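Local coordinates for cellulose binding protein (Clavibacter michiganensis, PDB 4JJO), which is the expansin part of a larger, probably cellulose-degrading protein, where it probably binds polysaccharide and is associated with cell-wall loosening, at residues T8-G13 and Y34-S39; T50-T55 and V63-Q68; Q144-T149 and V157-I162. One frame throughout, in Å; residues are numbered along the deposited sequence.

Contact 1 of 3, residues T8-G13 and Y34-S39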
# COMPACT_ATOMS: atom_id res chain seq x y z
N THR A 8 16.47 -11.48 -2.05
CA THR A 8 17.54 -10.80 -2.77
C THR A 8 17.29 -9.31 -2.55
O THR A 8 16.40 -8.95 -1.77
CB THR A 8 17.52 -11.13 -4.28
OG1 THR A 8 16.18 -10.99 -4.78
CG2 THR A 8 18.00 -12.55 -4.52
N HIS A 9 18.05 -8.44 -3.20
CA HIS A 9 17.84 -7.01 -3.01
C HIS A 9 17.79 -6.22 -4.31
O HIS A 9 18.35 -6.63 -5.33
CB HIS A 9 18.91 -6.42 -2.09
CG HIS A 9 20.31 -6.66 -2.55
ND1 HIS A 9 20.92 -5.89 -3.52
CD2 HIS A 9 21.23 -7.58 -2.17
CE1 HIS A 9 22.15 -6.32 -3.71
NE2 HIS A 9 22.37 -7.35 -2.91
N TYR A 10 17.10 -5.09 -4.26
CA TYR A 10 17.02 -4.16 -5.38
C TYR A 10 16.82 -2.76 -4.83
O TYR A 10 16.77 -2.56 -3.62
CB TYR A 10 15.87 -4.54 -6.32
CG TYR A 10 14.53 -3.96 -5.93
CD1 TYR A 10 13.87 -3.07 -6.77
CD2 TYR A 10 13.93 -4.28 -4.72
CE1 TYR A 10 12.65 -2.54 -6.43
CE2 TYR A 10 12.71 -3.75 -4.37
CZ TYR A 10 12.07 -2.88 -5.22
OH TYR A 10 10.85 -2.35 -4.88
N SER A 11 16.71 -1.77 -5.72
CA SER A 11 16.52 -0.40 -5.28
C SER A 11 15.60 0.39 -6.19
O SER A 11 15.70 0.31 -7.42
CB SER A 11 17.87 0.32 -5.19
OG SER A 11 17.75 1.51 -4.42
N LEU A 12 14.69 1.14 -5.59
CA LEU A 12 13.89 2.12 -6.31
C LEU A 12 14.64 3.45 -6.37
O LEU A 12 14.19 4.40 -7.00
CB LEU A 12 12.54 2.32 -5.61
CG LEU A 12 11.57 1.14 -5.68
CD1 LEU A 12 10.33 1.43 -4.86
CD2 LEU A 12 11.21 0.85 -7.12
N GLY A 13 15.79 3.49 -5.70
CA GLY A 13 16.59 4.70 -5.61
C GLY A 13 15.86 5.82 -4.90
O GLY A 13 15.08 5.60 -3.98
N TYR A 34 11.41 -1.23 2.39
CA TYR A 34 10.32 -1.63 1.51
C TYR A 34 10.67 -2.93 0.81
O TYR A 34 11.79 -3.43 0.95
CB TYR A 34 10.03 -0.53 0.48
CG TYR A 34 11.22 -0.13 -0.37
CD1 TYR A 34 11.49 -0.78 -1.56
CD2 TYR A 34 12.06 0.90 0.03
CE1 TYR A 34 12.57 -0.41 -2.34
CE2 TYR A 34 13.14 1.28 -0.74
CZ TYR A 34 13.39 0.62 -1.92
OH TYR A 34 14.47 0.99 -2.69
N VAL A 35 9.72 -3.47 0.06
CA VAL A 35 9.90 -4.78 -0.54
C VAL A 35 9.01 -4.96 -1.77
O VAL A 35 7.92 -4.39 -1.85
CB VAL A 35 9.56 -5.89 0.48
CG1 VAL A 35 8.10 -5.80 0.90
CG2 VAL A 35 9.88 -7.27 -0.09
N ALA A 36 9.50 -5.74 -2.73
CA ALA A 36 8.71 -6.17 -3.86
C ALA A 36 8.35 -7.63 -3.65
O ALA A 36 9.21 -8.45 -3.32
CB ALA A 36 9.48 -5.99 -5.15
N VAL A 37 7.08 -7.96 -3.85
CA VAL A 37 6.60 -9.32 -3.58
C VAL A 37 6.16 -10.02 -4.85
O VAL A 37 5.86 -9.37 -5.86
CB VAL A 37 5.43 -9.31 -2.57
CG1 VAL A 37 5.90 -8.79 -1.22
CG2 VAL A 37 4.27 -8.48 -3.10
N SER A 38 6.12 -11.34 -4.81
CA SER A 38 5.74 -12.14 -5.97
C SER A 38 4.34 -11.78 -6.43
O SER A 38 3.54 -11.23 -5.66
CB SER A 38 5.84 -13.63 -5.66
OG SER A 38 4.93 -13.99 -4.63
N SER A 39 4.03 -12.08 -7.68
CA SER A 39 2.76 -11.70 -8.27
C SER A 39 1.56 -12.25 -7.49
O SER A 39 0.59 -11.54 -7.28
CB SER A 39 2.69 -12.12 -9.74
OG SER A 39 3.61 -11.37 -10.52
O HOH W 1 15.61 3.37 -2.24
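Y10 and Y34 meet in an offset edge-to-face (T-shaped) pair inside the double-psi beta-barrel domain, and through it the end of strand 3-10 and the loop after it are packed onto strand 34-38. The two strands are not neighbours, since strand 76-80 runs between them in the sheet, and the link is made by side chains and one backbone N-H. The Y34 ring turns its edge to the face of Y10, with planes at 89° and centroids 5.8 Å apart. Y34 CE1 makes the closest approach, 3.6 Å from Y10 OH, with Y10 CZ just behind. CG of Y34 lies between the backbone N and the carbonyl carbon (chi1 57°), on a CB directed toward 8-13. A36, two residues after Y34, adds its methyl group, with CB 4.0 Å from Y10 CE2. Beyond the pair, Y10 OH comes close to D67 OD2 on strand 59-69, while T8 OG1 is hydrogen-bonded to D78, part of a His-Leu-Asp sequence that is probably the counterpart of the expansin HFD motif. One phenolic oxygen here serves two partners of the loop. Y34 OH accepts a nearly straight bond from L12 N (2.9 Å, 172°), and L12 CG rests 3.8 Å from Y34 CE1. The turn has its own brace, an ST turn in which S11 OG accepts from G13 N at 3.1 Å. One water closes the arrangement: lying in the plane of the Y34 ring at its edge, it is 2.7 Å from Y34 OH and donates to G13 O.

Contact 2 of 3, residues T50-T55 and V63-Q68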
# COMPACT_ATOMS: atom_id res chain seq x y z
N THR A 50 0.54 -2.81 2.91
CA THR A 50 0.70 -3.70 4.05
C THR A 50 2.17 -3.83 4.42
O THR A 50 3.05 -3.39 3.68
CB THR A 50 0.12 -5.11 3.78
OG1 THR A 50 0.91 -5.78 2.79
CG2 THR A 50 -1.33 -5.03 3.33
N PHE A 51 2.42 -4.43 5.58
CA PHE A 51 3.78 -4.54 6.09
C PHE A 51 4.14 -5.98 6.39
O PHE A 51 3.30 -6.76 6.85
CB PHE A 51 3.93 -3.69 7.35
CG PHE A 51 3.91 -2.21 7.09
CD1 PHE A 51 5.09 -1.48 7.08
CD2 PHE A 51 2.72 -1.55 6.85
CE1 PHE A 51 5.08 -0.12 6.84
CE2 PHE A 51 2.71 -0.19 6.61
CZ PHE A 51 3.89 0.53 6.60
N LEU A 52 5.39 -6.33 6.11
CA LEU A 52 5.92 -7.64 6.45
C LEU A 52 6.97 -7.50 7.53
O LEU A 52 7.80 -6.59 7.47
CB LEU A 52 6.58 -8.29 5.23
CG LEU A 52 5.79 -8.37 3.93
CD1 LEU A 52 6.65 -9.00 2.84
CD2 LEU A 52 4.51 -9.15 4.12
N ASP A 53 6.93 -8.37 8.53
CA ASP A 53 8.06 -8.51 9.45
C ASP A 53 8.92 -9.66 8.95
O ASP A 53 8.51 -10.82 9.00
CB ASP A 53 7.59 -8.76 10.89
CG ASP A 53 7.32 -7.48 11.63
OD1 ASP A 53 7.77 -6.42 11.16
OD2 ASP A 53 6.66 -7.53 12.69
N VAL A 54 10.11 -9.33 8.47
CA VAL A 54 11.00 -10.29 7.85
C VAL A 54 12.13 -10.66 8.79
O VAL A 54 12.87 -9.79 9.25
CB VAL A 54 11.60 -9.72 6.55
CG1 VAL A 54 12.45 -10.77 5.86
CG2 VAL A 54 10.50 -9.23 5.63
N THR A 55 12.27 -11.95 9.06
CA THR A 55 13.35 -12.44 9.91
C THR A 55 14.45 -13.06 9.06
O THR A 55 14.21 -13.98 8.28
CB THR A 55 12.85 -13.49 10.92
OG1 THR A 55 11.88 -12.90 11.78
CG2 THR A 55 14.00 -14.03 11.75
N VAL A 63 9.10 -4.13 6.73
CA VAL A 63 9.13 -3.50 5.42
C VAL A 63 7.73 -3.25 4.87
O VAL A 63 6.81 -4.04 5.10
CB VAL A 63 9.93 -4.35 4.40
CG1 VAL A 63 11.41 -4.37 4.76
CG2 VAL A 63 9.37 -5.76 4.33
N GLN A 64 7.58 -2.14 4.15
CA GLN A 64 6.32 -1.82 3.50
C GLN A 64 6.27 -2.47 2.12
O GLN A 64 7.21 -2.36 1.34
CB GLN A 64 6.17 -0.30 3.35
CG GLN A 64 4.92 0.12 2.59
CD GLN A 64 4.74 1.64 2.49
OE1 GLN A 64 3.69 2.12 2.06
NE2 GLN A 64 5.77 2.39 2.87
N VAL A 65 5.18 -3.17 1.84
CA VAL A 65 4.99 -3.75 0.51
C VAL A 65 4.71 -2.62 -0.46
O VAL A 65 3.71 -1.91 -0.34
CB VAL A 65 3.84 -4.76 0.49
CG1 VAL A 65 3.53 -5.18 -0.95
CG2 VAL A 65 4.17 -5.98 1.33
N ALA A 66 5.60 -2.45 -1.43
CA ALA A 66 5.58 -1.27 -2.29
C ALA A 66 5.63 -1.61 -3.78
O ALA A 66 5.47 -0.72 -4.61
CB ALA A 66 6.74 -0.38 -1.94
N ASP A 67 5.85 -2.87 -4.11
CA ASP A 67 6.19 -3.23 -5.48
C ASP A 67 5.88 -4.69 -5.79
O ASP A 67 5.63 -5.48 -4.89
CB ASP A 67 7.69 -2.97 -5.69
CG ASP A 67 8.03 -2.61 -7.13
OD1 ASP A 67 7.15 -2.73 -8.01
OD2 ASP A 67 9.19 -2.21 -7.37
N GLN A 68 5.91 -5.03 -7.08
CA GLN A 68 5.73 -6.40 -7.52
C GLN A 68 7.01 -6.96 -8.13
O GLN A 68 7.62 -6.33 -9.00
CB GLN A 68 4.60 -6.48 -8.55
CG GLN A 68 4.48 -7.85 -9.23
CD GLN A 68 3.21 -8.01 -10.05
OE1 GLN A 68 2.84 -9.13 -10.42
NE2 GLN A 68 2.53 -6.90 -10.35
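V63 and L52 form an antiparallel hydrogen-bonded pair in the beta hairpin of strands 51-56 and 59-69, part of the double-psi barrel sheet. V63 N donates to L52 O and V63 O receives L52 N, both at 2.9 Å. The CG2 methyl of V63 lies 3.9 Å from L52 CB and touches V54 CG2 as well, on the face where V35 also packs. Q64 follows as the non-hydrogen-bonded partner of F51, on the other face. Its CA makes an off-centre CH-pi contact, 4.2 Å from the centroid of the F51 ring. Its CG, anti to the backbone N (chi1 176°), sits above the same ring toward the rim; the chain beyond is extended, its amide plane 18° from the ring plane. V65 N then donates to T50 O (2.8 Å, 172°). V65 CG2 lies 3.6 Å from T50 OG1, a hydroxyl hydrogen-bonded to A47 O, and also packs on L52 CG. The facing backbone groups of T50, L52, V63 and V65 are thus paired, while F51 and Q64 bond outward to V102 and M33; side-chain chemistry is almost entirely apolar, aliphatic on one face, the F51 ring against Q64 CA and its aliphatic stem on the other.

Contact 3 of 3, residues Q144-T149 and V157-I162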
# COMPACT_ATOMS: atom_id res chain seq x y z
N GLN A 144 -26.73 6.81 -1.68
CA GLN A 144 -26.23 5.51 -2.11
C GLN A 144 -24.71 5.53 -2.10
O GLN A 144 -24.09 6.52 -1.70
CB GLN A 144 -26.72 5.18 -3.52
CG GLN A 144 -27.94 4.29 -3.55
CD GLN A 144 -29.13 4.91 -2.86
OE1 GLN A 144 -29.77 5.82 -3.39
NE2 GLN A 144 -29.43 4.42 -1.66
N TRP A 145 -24.11 4.43 -2.54
CA TRP A 145 -22.66 4.32 -2.62
C TRP A 145 -22.23 3.74 -3.96
O TRP A 145 -22.74 2.71 -4.39
CB TRP A 145 -22.12 3.45 -1.48
CG TRP A 145 -22.34 4.05 -0.14
CD1 TRP A 145 -23.39 3.81 0.71
CD2 TRP A 145 -21.51 5.01 0.52
NE1 TRP A 145 -23.25 4.55 1.85
CE2 TRP A 145 -22.10 5.30 1.76
CE3 TRP A 145 -20.31 5.65 0.17
CZ2 TRP A 145 -21.54 6.20 2.66
CZ3 TRP A 145 -19.76 6.54 1.07
CH2 TRP A 145 -20.37 6.81 2.30
N LEU A 146 -21.29 4.42 -4.61
CA LEU A 146 -20.73 3.95 -5.87
C LEU A 146 -19.42 3.21 -5.58
O LEU A 146 -18.49 3.80 -5.04
CB LEU A 146 -20.47 5.12 -6.82
CG LEU A 146 -19.94 4.74 -8.20
CD1 LEU A 146 -21.04 4.09 -9.04
CD2 LEU A 146 -19.37 5.95 -8.92
N PRO A 147 -19.36 1.92 -5.94
CA PRO A 147 -18.16 1.12 -5.67
C PRO A 147 -17.04 1.37 -6.67
O PRO A 147 -17.30 1.44 -7.88
CB PRO A 147 -18.67 -0.32 -5.79
CG PRO A 147 -19.78 -0.23 -6.77
CD PRO A 147 -20.43 1.11 -6.55
N LEU A 148 -15.82 1.51 -6.18
CA LEU A 148 -14.67 1.73 -7.04
C LEU A 148 -14.01 0.41 -7.41
O LEU A 148 -14.18 -0.61 -6.74
CB LEU A 148 -13.65 2.66 -6.38
CG LEU A 148 -14.18 4.02 -5.92
CD1 LEU A 148 -13.02 4.92 -5.48
CD2 LEU A 148 -14.98 4.69 -7.01
N THR A 149 -13.25 0.44 -8.50
CA THR A 149 -12.57 -0.74 -9.02
C THR A 149 -11.10 -0.70 -8.63
O THR A 149 -10.42 0.29 -8.85
CB THR A 149 -12.69 -0.78 -10.56
OG1 THR A 149 -14.06 -0.91 -10.92
CG2 THR A 149 -11.90 -1.95 -11.13
N VAL A 157 -10.53 3.11 -8.97
CA VAL A 157 -11.08 3.99 -10.00
C VAL A 157 -12.59 3.88 -10.15
O VAL A 157 -13.20 2.88 -9.78
CB VAL A 157 -10.41 3.77 -11.38
CG1 VAL A 157 -8.93 4.08 -11.30
CG2 VAL A 157 -10.65 2.35 -11.87
N THR A 158 -13.18 4.94 -10.70
CA THR A 158 -14.62 5.03 -10.87
C THR A 158 -15.08 4.30 -12.13
O THR A 158 -14.49 4.46 -13.19
CB THR A 158 -15.04 6.51 -10.96
OG1 THR A 158 -14.29 7.15 -12.00
CG2 THR A 158 -14.79 7.22 -9.64
N PRO A 159 -16.14 3.49 -12.00
CA PRO A 159 -16.75 2.81 -13.15
C PRO A 159 -17.72 3.73 -13.89
O PRO A 159 -18.16 3.41 -14.99
CB PRO A 159 -17.53 1.66 -12.50
CG PRO A 159 -17.91 2.20 -11.17
CD PRO A 159 -16.78 3.10 -10.73
N SER A 160 -18.04 4.86 -13.28
CA SER A 160 -18.96 5.82 -13.86
C SER A 160 -18.84 7.14 -13.09
O SER A 160 -18.23 7.17 -12.02
CB SER A 160 -20.40 5.29 -13.80
OG SER A 160 -20.80 5.02 -12.47
N PRO A 161 -19.39 8.23 -13.65
CA PRO A 161 -19.17 9.56 -13.06
C PRO A 161 -19.58 9.68 -11.59
O PRO A 161 -20.42 8.91 -11.10
CB PRO A 161 -20.04 10.47 -13.93
CG PRO A 161 -20.11 9.78 -15.23
CD PRO A 161 -20.17 8.32 -14.89
N ILE A 162 -18.99 10.65 -10.92
CA ILE A 162 -19.32 10.95 -9.53
C ILE A 162 -19.91 12.35 -9.43
O ILE A 162 -19.80 13.15 -10.36
CB ILE A 162 -18.08 10.86 -8.62
CG1 ILE A 162 -16.95 11.74 -9.15
CG2 ILE A 162 -17.62 9.42 -8.51
CD1 ILE A 162 -15.81 11.92 -8.18
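V157 O receives T149 N in a short, nearly straight hydrogen bond (2.8 Å, 171°) that lies in the carbonyl plane, and V157 N returns an equally short one to T149 O, its donor tilted 20° from the plane of the T149 carbonyl. The pair is an antiparallel hydrogen-bonded bridge of the expansin C-terminal domain, where strand 144-150 meets strand 156-157. V157 O is further hemmed in by L148, whose CA approaches to 3.3 Å. On the V157-T149 face, V157 CG2 rests against T149 CB at 4.0 Å, and V157 also packs on W122, one of the aromatic residues of a domain that probably contributes to polysaccharide binding, as in related expansins. Two residues along, the position that would continue the ladder sets P147 opposite P159 without a bridge. Neither nitrogen carries a hydrogen, and instead the P159 ring lies against the opposite carbonyl, its CD 3.3 Å from P147 O. On the buried side L148 and T158 run side by side, pointing the same way, with L148 CD2 3.7 Å from T158 CG2; the hydroxyl of T158 is occupied by A123 N. L146 reaches the departing loop, its CG anti to the backbone N (chi1 -177°). Of its methyls, CD1 lies 3.6 Å from S160 OG, while CD2 meets S160 O. L146 CD2 is also 3.9 Å from I162 CG2. Between these segments the pairing thus amounts to one bridge, consistent with the lack of an N-H on P147 and P159, with leucine methyls and ring carbons carrying the contact onward as the chain turns into loop.

How the contacts relate
Contacts 1 and 2 belong to the double-psi barrel domain and are direct neighbours: strands 34-38 and 59-69 adjoin in one sheet, A36 packs on D67, and Y34 CB on the Q64 carbonyl. Contact 2 is core, a backbone ladder clad in aliphatic groups; contact 1 is only partly buried and works through aromatic rings, a phenolic oxygen and a water. Contact 3 lies in the C-terminal domain, on the far side of the chain's centre, its centre about 32 Å from that of contact 1. It is a surface contact that shares contact 2's antiparallel chemistry but gives it up quickly to proline and leucine packing.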